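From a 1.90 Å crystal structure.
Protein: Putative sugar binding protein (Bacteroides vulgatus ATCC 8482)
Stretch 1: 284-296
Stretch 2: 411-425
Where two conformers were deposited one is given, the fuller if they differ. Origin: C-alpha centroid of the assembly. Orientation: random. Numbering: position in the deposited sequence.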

# COMPACT_ATOMS: atom_id res chain seq x y z
N MSE A 284 -10.00 14.42 0.82
CA MSE A 284 -10.42 13.30 -0.01
C MSE A 284 -11.58 12.56 0.67
O MSE A 284 -11.57 12.35 1.89
CB MSE A 284 -9.24 12.39 -0.31
CG MSE A 284 -8.55 11.83 0.93
SE MSE A 284 -6.93 10.78 0.62
CE MSE A 284 -7.68 9.10 0.10
N CYS A 285 -12.60 12.20 -0.13
CA CYS A 285 -13.81 11.54 0.40
C CYS A 285 -14.19 10.35 -0.49
O CYS A 285 -13.59 10.13 -1.56
CB CYS A 285 -14.96 12.53 0.44
SG CYS A 285 -15.39 13.17 -1.20
N ILE A 286 -15.20 9.58 -0.07
CA ILE A 286 -15.69 8.49 -0.91
C ILE A 286 -16.53 9.07 -2.05
O ILE A 286 -17.11 10.14 -1.92
CB ILE A 286 -16.50 7.45 -0.15
CG1 ILE A 286 -17.83 8.02 0.34
CG2 ILE A 286 -15.68 6.79 0.97
CD1 ILE A 286 -18.66 7.02 1.14
N THR A 287 -16.56 8.38 -3.19
CA THR A 287 -17.46 8.74 -4.28
C THR A 287 -18.89 8.28 -3.94
O THR A 287 -19.09 7.40 -3.10
CB THR A 287 -17.02 8.11 -5.59
OG1 THR A 287 -16.88 6.70 -5.38
CG2 THR A 287 -15.64 8.73 -6.08
N CYS A 288 -19.89 8.88 -4.58
CA CYS A 288 -21.27 8.42 -4.40
C CYS A 288 -21.48 6.96 -4.78
O CYS A 288 -22.19 6.22 -4.10
CB CYS A 288 -22.23 9.28 -5.20
SG CYS A 288 -22.32 10.98 -4.55
N SER A 289 -20.89 6.57 -5.90
CA SER A 289 -20.99 5.18 -6.36
C SER A 289 -20.44 4.19 -5.32
O SER A 289 -21.02 3.13 -5.12
CB SER A 289 -20.30 4.96 -7.71
OG SER A 289 -18.93 5.35 -7.73
N PHE A 290 -19.34 4.55 -4.64
CA PHE A 290 -18.80 3.64 -3.62
C PHE A 290 -19.71 3.61 -2.37
O PHE A 290 -19.96 2.55 -1.81
CB PHE A 290 -17.40 4.01 -3.19
CG PHE A 290 -16.90 3.14 -2.07
CD1 PHE A 290 -16.47 1.86 -2.32
CD2 PHE A 290 -16.90 3.58 -0.76
CE1 PHE A 290 -16.00 1.04 -1.29
CE2 PHE A 290 -16.48 2.78 0.26
CZ PHE A 290 -16.02 1.49 -0.02
N TYR A 291 -20.19 4.77 -1.95
CA TYR A 291 -21.17 4.82 -0.86
C TYR A 291 -22.40 3.95 -1.16
O TYR A 291 -22.85 3.18 -0.30
CB TYR A 291 -21.57 6.26 -0.56
CG TYR A 291 -22.54 6.43 0.58
CD1 TYR A 291 -22.31 5.83 1.81
CD2 TYR A 291 -23.70 7.18 0.42
CE1 TYR A 291 -23.18 5.99 2.86
CE2 TYR A 291 -24.61 7.33 1.47
CZ TYR A 291 -24.34 6.74 2.68
OH TYR A 291 -25.21 6.89 3.68
N GLN A 292 -22.92 4.06 -2.38
CA GLN A 292 -24.08 3.24 -2.79
C GLN A 292 -23.79 1.74 -2.83
O GLN A 292 -24.62 0.94 -2.36
CB GLN A 292 -24.65 3.74 -4.09
CG GLN A 292 -25.30 5.11 -3.86
CD GLN A 292 -25.84 5.75 -5.11
OE1 GLN A 292 -25.61 5.28 -6.24
NE2 GLN A 292 -26.54 6.87 -4.93
N LEU A 293 -22.62 1.35 -3.34
CA LEU A 293 -22.15 -0.05 -3.27
C LEU A 293 -22.07 -0.54 -1.83
O LEU A 293 -22.53 -1.65 -1.51
CB LEU A 293 -20.78 -0.17 -3.98
CG LEU A 293 -19.68 -1.21 -3.62
CD1 LEU A 293 -18.54 -1.02 -4.56
CD2 LEU A 293 -19.11 -1.09 -2.23
N LEU A 294 -21.50 0.29 -0.94
CA LEU A 294 -21.24 -0.14 0.43
C LEU A 294 -22.57 -0.27 1.17
O LEU A 294 -22.78 -1.24 1.89
CB LEU A 294 -20.27 0.80 1.17
CG LEU A 294 -19.71 0.33 2.53
CD1 LEU A 294 -18.96 -1.00 2.42
CD2 LEU A 294 -18.82 1.41 3.23
N LYS A 295 -23.48 0.67 0.95
CA LYS A 295 -24.73 0.65 1.68
C LYS A 295 -25.79 -0.31 1.12
O LYS A 295 -26.85 -0.46 1.74
CB LYS A 295 -25.27 2.06 1.88
CG LYS A 295 -25.92 2.72 0.70
CD LYS A 295 -26.18 4.21 1.09
CE LYS A 295 -27.58 4.68 0.80
NZ LYS A 295 -27.68 5.58 -0.39
N LYS A 296 -25.51 -0.98 0.00
CA LYS A 296 -26.38 -2.05 -0.48
C LYS A 296 -26.73 -3.02 0.66
O LYS A 296 -27.88 -3.44 0.77
CB LYS A 296 -25.77 -2.81 -1.66
CG LYS A 296 -26.70 -3.81 -2.32
N ARG A 411 -15.43 5.77 -13.36
CA ARG A 411 -16.07 6.70 -12.44
C ARG A 411 -17.52 6.91 -12.88
O ARG A 411 -17.76 7.13 -14.07
CB ARG A 411 -15.30 8.02 -12.42
CG ARG A 411 -13.92 7.88 -11.80
CD ARG A 411 -13.04 9.03 -12.11
NE ARG A 411 -11.83 8.98 -11.31
CZ ARG A 411 -10.82 9.83 -11.42
NH1 ARG A 411 -10.82 10.83 -12.33
NH2 ARG A 411 -9.80 9.70 -10.60
N ILE A 412 -18.45 6.80 -11.94
CA ILE A 412 -19.90 6.85 -12.21
C ILE A 412 -20.47 8.15 -11.64
O ILE A 412 -20.35 8.43 -10.44
CB ILE A 412 -20.66 5.66 -11.58
CG1 ILE A 412 -19.87 4.35 -11.71
CG2 ILE A 412 -22.06 5.51 -12.20
CD1 ILE A 412 -19.49 4.01 -13.11
N ASP A 413 -21.05 9.00 -12.46
CA ASP A 413 -21.53 10.25 -11.88
C ASP A 413 -22.95 10.07 -11.40
O ASP A 413 -23.88 10.45 -12.07
CB ASP A 413 -21.36 11.44 -12.82
CG ASP A 413 -21.17 12.78 -12.05
OD1 ASP A 413 -20.70 12.79 -10.86
OD2 ASP A 413 -21.52 13.81 -12.64
N VAL A 414 -23.10 9.41 -10.26
CA VAL A 414 -24.40 9.24 -9.61
C VAL A 414 -24.43 10.17 -8.40
O VAL A 414 -23.38 10.49 -7.84
CB VAL A 414 -24.67 7.79 -9.17
CG1 VAL A 414 -24.97 6.94 -10.38
CG2 VAL A 414 -23.49 7.21 -8.39
N LYS A 415 -25.63 10.62 -8.03
CA LYS A 415 -25.79 11.49 -6.88
C LYS A 415 -26.40 10.73 -5.69
O LYS A 415 -27.05 9.70 -5.86
CB LYS A 415 -26.66 12.71 -7.22
CG LYS A 415 -26.10 13.69 -8.30
CD LYS A 415 -24.58 13.98 -8.17
CE LYS A 415 -24.10 15.09 -9.15
NZ LYS A 415 -23.86 14.61 -10.54
N ASP A 416 -26.14 11.24 -4.50
CA ASP A 416 -26.77 10.71 -3.30
C ASP A 416 -27.10 11.85 -2.35
O ASP A 416 -26.23 12.68 -2.07
CB ASP A 416 -25.82 9.72 -2.62
CG ASP A 416 -26.54 8.81 -1.62
OD1 ASP A 416 -27.02 9.31 -0.58
OD2 ASP A 416 -26.61 7.59 -1.88
N SER A 417 -28.32 11.87 -1.83
CA SER A 417 -28.74 12.94 -0.96
C SER A 417 -28.13 12.83 0.45
O SER A 417 -28.16 13.81 1.19
CB SER A 417 -30.27 13.00 -0.90
OG SER A 417 -30.80 11.74 -0.56
N ASP A 418 -27.53 11.70 0.83
CA ASP A 418 -26.84 11.61 2.14
C ASP A 418 -25.48 12.30 2.10
O ASP A 418 -24.91 12.62 3.15
CB ASP A 418 -26.59 10.16 2.58
CG ASP A 418 -27.84 9.42 3.03
OD1 ASP A 418 -28.81 10.07 3.45
OD2 ASP A 418 -27.78 8.15 2.98
N ILE A 419 -24.93 12.46 0.89
CA ILE A 419 -23.65 13.13 0.69
C ILE A 419 -23.78 14.05 -0.51
O ILE A 419 -23.18 13.83 -1.56
CB ILE A 419 -22.49 12.13 0.53
CG1 ILE A 419 -22.78 11.06 -0.55
CG2 ILE A 419 -22.18 11.53 1.88
CD1 ILE A 419 -21.67 10.06 -0.70
N ASN A 420 -24.58 15.11 -0.32
CA ASN A 420 -25.14 15.86 -1.44
C ASN A 420 -24.19 16.84 -2.07
O ASN A 420 -24.54 17.46 -3.06
CB ASN A 420 -26.48 16.54 -1.08
CG ASN A 420 -26.34 17.66 -0.07
OD1 ASN A 420 -25.29 18.28 0.05
ND2 ASN A 420 -27.42 17.95 0.65
N LYS A 421 -22.98 17.00 -1.52
CA LYS A 421 -21.96 17.83 -2.16
C LYS A 421 -20.88 17.03 -2.89
O LYS A 421 -19.97 17.61 -3.49
CB LYS A 421 -21.31 18.78 -1.15
CG LYS A 421 -22.25 19.89 -0.69
CD LYS A 421 -21.64 20.76 0.41
CE LYS A 421 -22.68 21.73 0.95
NZ LYS A 421 -22.39 22.11 2.34
N THR A 422 -20.97 15.71 -2.83
CA THR A 422 -19.98 14.86 -3.46
C THR A 422 -20.35 14.64 -4.92
O THR A 422 -21.39 14.06 -5.22
CB THR A 422 -19.95 13.47 -2.77
OG1 THR A 422 -19.70 13.62 -1.37
CG2 THR A 422 -18.89 12.54 -3.41
N LYS A 423 -19.50 15.05 -5.83
CA LYS A 423 -19.79 14.85 -7.25
C LYS A 423 -18.46 14.83 -8.00
O LYS A 423 -17.50 15.51 -7.60
CB LYS A 423 -20.71 15.96 -7.80
CG LYS A 423 -20.13 17.35 -7.84
CD LYS A 423 -21.13 18.38 -8.50
CE LYS A 423 -21.57 17.97 -9.94
NZ LYS A 423 -22.30 19.02 -10.74
N HIS A 424 -18.40 14.06 -9.08
CA HIS A 424 -17.17 14.03 -9.87
C HIS A 424 -16.89 15.40 -10.54
O HIS A 424 -17.80 16.17 -10.84
CB HIS A 424 -17.18 12.88 -10.88
CG HIS A 424 -16.94 11.55 -10.26
ND1 HIS A 424 -15.70 11.16 -9.80
CD2 HIS A 424 -17.79 10.54 -9.96
CE1 HIS A 424 -15.79 9.95 -9.27
NE2 HIS A 424 -17.05 9.55 -9.37
N ASN A 425 -15.61 15.71 -10.72
CA ASN A 425 -15.23 16.93 -11.41
C ASN A 425 -13.88 16.67 -12.07
O ASN A 425 -12.84 17.05 -11.56
CB ASN A 425 -15.15 18.12 -10.44
CG ASN A 425 -14.86 19.41 -11.12
OD1 ASN A 425 -14.90 19.52 -12.36
ND2 ASN A 425 -14.59 20.44 -10.33
O HOH W 1 -18.48 11.76 0.14
O HOH W 2 -19.74 8.56 -7.81
O HOH W 3 -17.22 6.89 -9.15
O HOH W 4 -29.29 8.43 -0.03

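A helix can pack against a chain that has no regular structure of its own, provided the chain curves to fit and polar groups fasten it. In this putative sugar binding protein, the helix beginning at Cys288 meets the irregular segment 411-425 in this way, burying 694 Å² in all.

The central bump is Cys288. Its side chain, in the m rotamer, enters a hollow walled by Val414, Asp416, Ile419 and Thr422: SG lies 4.0 Å from Ile419 CD1 and 3.3 Å from Thr422 O, while CB comes within 3.1 Å of Val414 O. A small, polarizable residue suits so close a fit against backbone. The CD1 methyl of Ile419 (chi1 p, chi2 t) packs against both this sulfur and the Tyr291 ring, 3.7 Å from Tyr291 CD2, with Ile286 CG1 at the limit of contact, 4.5 Å from Ile419 CD1. Nearby, the methyl of Thr422 settles on the strand's end, with CG2 3.3 Å from Ile286 O, and water 1 joins that same carbonyl to Thr422 OG1. Cys288, Ile419 and Thr422 are all buried, where small or apolar groups suit close packing. Val414 CG2 sits 3.7 Å from Ser289 N, packing on the first turn of the helix.

Farther along, in a partly exposed setting that tolerates charge, polar side chains take over. Asp416 OD2 receives both Gln292 NE2, at 3.1 Å, and Lys295 NZ, at 2.7 Å, the latter a salt bridge; side chains three residues apart in sequence thus converge on one carboxylate oxygen. The other oxygen, Asp416 OD1, accepts from Asp418 N at 2.8 Å, bracing the loop. Tyr291 OH reaches Asp418 OD2, 2.9 Å away and near the ring plane.

At the helix start, two waters bridge the stretches. Water 2 links Ser289 N to Ile412 O, and water 3 joins Ser289 OG, Ile412 N and His424 NE2, while Thr287 CG2 rests 3.4 Å from His424 CE1.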